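Local coordinates for general stress protein 26 (Bacillus anthracis, PDB 3EC6) that is of unknown function but binds flavin-adenine dinucleotide and belongs to the pyridoxamine 5'-phosphate oxidase family of flavin-binding proteins, at residues T9-L20 with A31-L42. Sequence-based numbering, arbitrary orientation.
With FAD (flavin-adenine dinucleotide), chain B.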
# COMPACT_ATOMS: atom_id res chain seq x y z
N THR A 9 -18.44 -4.96 5.59
CA THR A 9 -18.31 -5.07 7.04
C THR A 9 -17.52 -6.34 7.48
O THR A 9 -16.71 -6.24 8.43
CB THR A 9 -19.70 -5.07 7.70
OG1 THR A 9 -20.37 -3.84 7.37
CG2 THR A 9 -19.55 -5.14 9.18
N THR A 10 -17.75 -7.42 6.74
CA THR A 10 -17.06 -8.72 6.87
C THR A 10 -15.55 -8.47 6.79
O THR A 10 -14.76 -8.91 7.66
CB THR A 10 -17.55 -9.71 5.79
OG1 THR A 10 -18.95 -10.02 5.96
CG2 THR A 10 -16.76 -11.00 5.81
N ILE A 11 -15.15 -7.70 5.76
CA ILE A 11 -13.73 -7.39 5.57
C ILE A 11 -13.24 -6.54 6.70
O ILE A 11 -12.20 -6.83 7.30
CB ILE A 11 -13.44 -6.75 4.18
CG1 ILE A 11 -13.75 -7.73 3.03
CG2 ILE A 11 -11.98 -6.30 4.09
CD1 ILE A 11 -12.88 -8.97 3.02
N ILE A 12 -13.95 -5.45 6.99
CA ILE A 12 -13.58 -4.57 8.07
C ILE A 12 -13.59 -5.34 9.45
O ILE A 12 -12.81 -5.00 10.30
CB ILE A 12 -14.45 -3.27 8.05
CG1 ILE A 12 -14.15 -2.43 6.79
CG2 ILE A 12 -14.22 -2.36 9.27
CD1 ILE A 12 -15.31 -1.46 6.51
N GLN A 13 -14.40 -6.39 9.60
CA GLN A 13 -14.50 -7.11 10.90
C GLN A 13 -13.47 -8.24 11.00
O GLN A 13 -13.37 -8.90 12.06
CB GLN A 13 -15.93 -7.66 11.15
CG GLN A 13 -16.29 -8.91 10.31
CD GLN A 13 -17.77 -9.36 10.42
OE1 GLN A 13 -18.13 -10.49 10.01
NE2 GLN A 13 -18.63 -8.48 10.98
N GLY A 14 -12.72 -8.47 9.90
CA GLY A 14 -11.72 -9.54 9.86
C GLY A 14 -10.34 -9.10 10.33
O GLY A 14 -10.20 -8.28 11.28
N GLN A 15 -9.29 -9.62 9.70
CA GLN A 15 -7.94 -9.21 10.15
C GLN A 15 -7.70 -7.71 10.05
O GLN A 15 -8.21 -7.02 9.20
CB GLN A 15 -6.78 -10.04 9.55
CG GLN A 15 -5.55 -10.18 10.52
CD GLN A 15 -4.42 -9.12 10.30
OE1 GLN A 15 -3.82 -8.61 11.26
NE2 GLN A 15 -4.14 -8.82 9.04
N ARG A 16 -6.87 -7.22 10.96
CA ARG A 16 -6.74 -5.79 11.17
C ARG A 16 -5.66 -5.10 10.31
O ARG A 16 -5.72 -3.90 10.13
CB ARG A 16 -6.47 -5.52 12.67
CG ARG A 16 -7.75 -5.28 13.50
CD ARG A 16 -7.44 -4.90 14.93
NE ARG A 16 -8.62 -5.18 15.74
CZ ARG A 16 -8.73 -6.25 16.53
NH1 ARG A 16 -7.69 -7.08 16.68
NH2 ARG A 16 -9.87 -6.46 17.22
N THR A 17 -4.66 -5.82 9.80
CA THR A 17 -3.51 -5.15 9.13
C THR A 17 -3.84 -4.81 7.69
O THR A 17 -4.24 -5.68 6.94
CB THR A 17 -2.17 -5.92 9.19
OG1 THR A 17 -1.84 -6.20 10.56
CG2 THR A 17 -1.08 -5.09 8.55
N GLY A 18 -3.69 -3.54 7.33
CA GLY A 18 -3.91 -3.07 5.97
C GLY A 18 -2.80 -2.11 5.60
O GLY A 18 -1.78 -1.99 6.31
N VAL A 19 -3.02 -1.35 4.52
CA VAL A 19 -2.05 -0.37 4.05
C VAL A 19 -2.70 1.00 4.04
O VAL A 19 -3.78 1.13 3.47
CB VAL A 19 -1.61 -0.70 2.62
CG1 VAL A 19 -0.62 0.31 2.14
CG2 VAL A 19 -0.98 -2.15 2.58
N LEU A 20 -2.06 1.98 4.68
CA LEU A 20 -2.53 3.36 4.63
C LEU A 20 -1.60 4.14 3.73
O LEU A 20 -0.38 4.23 4.01
CB LEU A 20 -2.44 3.95 6.06
CG LEU A 20 -2.78 5.45 6.19
CD1 LEU A 20 -4.24 5.75 5.73
CD2 LEU A 20 -2.60 5.95 7.66
N ALA A 31 2.19 2.70 4.26
CA ALA A 31 2.69 2.03 5.46
C ALA A 31 1.67 0.97 5.87
O ALA A 31 0.45 1.16 5.73
CB ALA A 31 2.86 3.04 6.61
N PHE A 32 2.17 -0.15 6.37
CA PHE A 32 1.29 -1.12 7.05
C PHE A 32 0.79 -0.49 8.35
O PHE A 32 1.57 0.11 9.09
CB PHE A 32 2.03 -2.45 7.32
CG PHE A 32 2.49 -3.13 6.06
CD1 PHE A 32 1.56 -3.70 5.21
CD2 PHE A 32 3.86 -3.16 5.71
CE1 PHE A 32 1.95 -4.30 4.03
CE2 PHE A 32 4.26 -3.79 4.52
CZ PHE A 32 3.31 -4.36 3.70
N MSE A 33 -0.48 -0.69 8.65
CA MSE A 33 -1.11 -0.14 9.87
C MSE A 33 -2.23 -1.11 10.28
O MSE A 33 -2.84 -1.79 9.41
CB MSE A 33 -1.71 1.28 9.69
CG MSE A 33 -0.71 2.28 9.10
SE MSE A 33 0.67 2.76 10.34
CE MSE A 33 0.03 4.43 10.96
N MSE A 34 -2.47 -1.24 11.59
CA MSE A 34 -3.65 -1.94 12.10
C MSE A 34 -4.87 -1.03 12.01
O MSE A 34 -4.83 0.13 12.42
CB MSE A 34 -3.43 -2.32 13.56
CG MSE A 34 -2.26 -3.20 13.64
SE MSE A 34 -1.94 -3.85 15.42
CE MSE A 34 -3.67 -3.55 16.13
N PHE A 35 -5.98 -1.56 11.52
CA PHE A 35 -7.19 -0.75 11.39
C PHE A 35 -8.29 -1.14 12.34
O PHE A 35 -8.69 -2.33 12.40
CB PHE A 35 -7.73 -0.84 9.92
CG PHE A 35 -6.90 -0.08 8.95
CD1 PHE A 35 -7.25 1.22 8.58
CD2 PHE A 35 -5.73 -0.67 8.42
CE1 PHE A 35 -6.43 1.95 7.65
CE2 PHE A 35 -4.91 0.09 7.53
CZ PHE A 35 -5.26 1.38 7.14
N PHE A 36 -8.86 -0.13 13.01
CA PHE A 36 -10.10 -0.30 13.80
C PHE A 36 -11.23 0.44 13.12
O PHE A 36 -11.04 1.05 12.08
CB PHE A 36 -9.88 0.30 15.20
CG PHE A 36 -8.63 -0.19 15.84
CD1 PHE A 36 -8.62 -1.39 16.50
CD2 PHE A 36 -7.44 0.52 15.68
CE1 PHE A 36 -7.41 -1.89 17.06
CE2 PHE A 36 -6.23 0.04 16.26
CZ PHE A 36 -6.23 -1.15 16.94
N HIS A 37 -12.45 0.36 13.67
CA HIS A 37 -13.53 1.03 12.95
C HIS A 37 -14.73 1.29 13.86
O HIS A 37 -14.86 0.63 14.93
CB HIS A 37 -13.97 0.17 11.75
CG HIS A 37 -14.87 -0.93 12.15
ND1 HIS A 37 -14.40 -2.07 12.76
CD2 HIS A 37 -16.22 -1.04 12.11
CE1 HIS A 37 -15.42 -2.84 13.07
NE2 HIS A 37 -16.54 -2.26 12.67
N GLU A 38 -15.52 2.28 13.46
CA GLU A 38 -16.87 2.47 13.97
C GLU A 38 -17.76 2.58 12.76
O GLU A 38 -17.67 3.55 12.01
CB GLU A 38 -16.91 3.71 14.79
CG GLU A 38 -16.51 3.36 16.20
CD GLU A 38 -16.98 4.39 17.18
OE1 GLU A 38 -17.27 5.54 16.74
OE2 GLU A 38 -17.05 4.07 18.38
N ASP A 39 -18.58 1.56 12.58
CA ASP A 39 -19.31 1.41 11.32
C ASP A 39 -18.30 1.47 10.16
O ASP A 39 -17.35 0.67 10.13
CB ASP A 39 -20.41 2.45 11.22
CG ASP A 39 -21.54 2.18 12.22
OD1 ASP A 39 -21.95 1.00 12.36
OD2 ASP A 39 -21.97 3.16 12.85
N PHE A 40 -18.51 2.35 9.19
CA PHE A 40 -17.59 2.34 8.03
C PHE A 40 -16.46 3.34 8.17
O PHE A 40 -15.61 3.44 7.29
CB PHE A 40 -18.36 2.62 6.71
CG PHE A 40 -19.35 1.53 6.37
CD1 PHE A 40 -18.90 0.26 6.01
CD2 PHE A 40 -20.72 1.77 6.46
CE1 PHE A 40 -19.79 -0.75 5.74
CE2 PHE A 40 -21.64 0.75 6.17
CZ PHE A 40 -21.17 -0.51 5.80
N VAL A 41 -16.39 4.01 9.32
CA VAL A 41 -15.30 4.94 9.60
C VAL A 41 -14.12 4.19 10.16
O VAL A 41 -14.26 3.43 11.13
CB VAL A 41 -15.76 6.06 10.59
CG1 VAL A 41 -14.58 6.95 10.96
CG2 VAL A 41 -16.92 6.90 9.93
N LEU A 42 -12.94 4.36 9.55
CA LEU A 42 -11.77 3.56 9.97
C LEU A 42 -10.91 4.44 10.87
O LEU A 42 -10.91 5.66 10.79
CB LEU A 42 -10.91 3.08 8.76
CG LEU A 42 -11.70 2.20 7.80
CD1 LEU A 42 -10.80 1.83 6.63
CD2 LEU A 42 -12.20 0.94 8.47
PA FAD B . 7.77 7.51 10.60
O1A FAD B . 7.24 8.88 11.02
O2A FAD B . 8.38 6.72 11.74
O5B FAD B . 9.00 7.64 9.52
C5B FAD B . 9.43 6.44 8.91
C4B FAD B . 9.22 6.70 7.43
O4B FAD B . 10.22 7.64 7.00
C3B FAD B . 9.38 5.40 6.65
O3B FAD B . 8.11 4.86 6.29
C2B FAD B . 10.31 5.81 5.51
O2B FAD B . 9.55 6.18 4.37
C1B FAD B . 11.06 7.04 6.02
N9A FAD B . 12.35 6.67 6.66
C8A FAD B . 12.64 5.46 7.25
N7A FAD B . 13.92 5.49 7.70
C5A FAD B . 14.45 6.70 7.42
C6A FAD B . 15.71 7.22 7.67
N6A FAD B . 16.70 6.38 8.02
N1A FAD B . 15.98 8.51 7.25
C2A FAD B . 15.01 9.26 6.59
N3A FAD B . 13.75 8.73 6.35
C4A FAD B . 13.47 7.46 6.76
N1 FAD B . 2.67 1.86 13.26
C2 FAD B . 1.71 2.56 13.97
O2 FAD B . 2.07 3.66 14.40
N3 FAD B . 0.44 2.07 14.13
C4 FAD B . 0.09 0.84 13.61
O4 FAD B . -1.09 0.40 13.77
C4X FAD B . 1.07 0.08 12.94
N5 FAD B . 0.72 -1.17 12.44
C5X FAD B . 1.70 -1.91 11.79
C6 FAD B . 1.32 -3.18 11.31
C7 FAD B . 2.30 -3.90 10.62
C7M FAD B . 1.92 -5.27 10.11
C8 FAD B . 3.60 -3.38 10.41
C8M FAD B . 4.67 -4.14 9.65
C9 FAD B . 3.93 -2.10 10.85
C9A FAD B . 2.97 -1.35 11.56
N10 FAD B . 3.29 -0.08 12.03
C10 FAD B . 2.33 0.63 12.75
C1' FAD B . 4.58 0.62 11.73
C2' FAD B . 4.49 1.58 10.53
O2' FAD B . 4.12 0.88 9.34
C3' FAD B . 5.89 2.16 10.30
O3' FAD B . 6.28 2.79 11.53
C4' FAD B . 5.91 3.16 9.16
O4' FAD B . 7.27 3.51 8.75
C5' FAD B . 5.16 4.45 9.57
O5' FAD B . 5.25 5.38 8.50
P FAD B . 5.51 6.91 8.97
O1P FAD B . 5.87 7.79 7.78
O2P FAD B . 4.44 7.41 9.89
O3P FAD B . 6.81 6.54 9.84
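Ile-12, on the last turn of helix 4-13, drops its side chain onto the hairpin formed by strands 27-38 and 41-47. Its CG2 methyl sits over one face of the His-37 imidazole, 3.6 Å from the ring centroid, a CH-pi contact. The CB of His-37 points toward the helix, and CG stands between the backbone N and the carbonyl carbon (chi1 79°), which sets the ring against the methyl. The CD1 branch of Ile-12 goes another way and meets the edge of the Phe-40 ring at CD1, 4.0 Å off. CG2 also touches Leu-42.

Arg-16 closes the short loop between helix 4-13 and strand 17-24. Its carbonyl O accepts a hydrogen bond from Phe-35 N at 2.7 Å. In the conformer given here, one of two, its extended side chain passes Phe-35 O and crosses the Phe-36 ring at a slant, with Arg-16 CD 3.7 Å from Phe-36 CE1; this contact is tentative. Phe-96 meets the Phe-36 ring as well.

Phe-35 turns its ring back under strand 17-24. Its CE2 comes edge-on to Gly-18 C at 3.6 Å. CZ reaches Leu-20 CB at 4.0 Å. Val-64 and Leu-66 also pack on this ring.

Beyond Phe-35 the pairing is regular. Gly-18 and Met-33 bond to each other twice, as do Leu-20 and Ala-31. On the edge turned away from strand 17-24, Met-34 N donates to FAD O4 at 3.1 Å, and Phe-32 O accepts from FAD O2' at 2.7 Å. The Phe-32 ring stacks edge-to-face with Tyr-77 of the second subunit. This antiparallel hairpin, with a flavin along its edge at the dimer interface, is characteristic of the split-barrel fold of the pyridoxamine 5'-phosphate oxidase family.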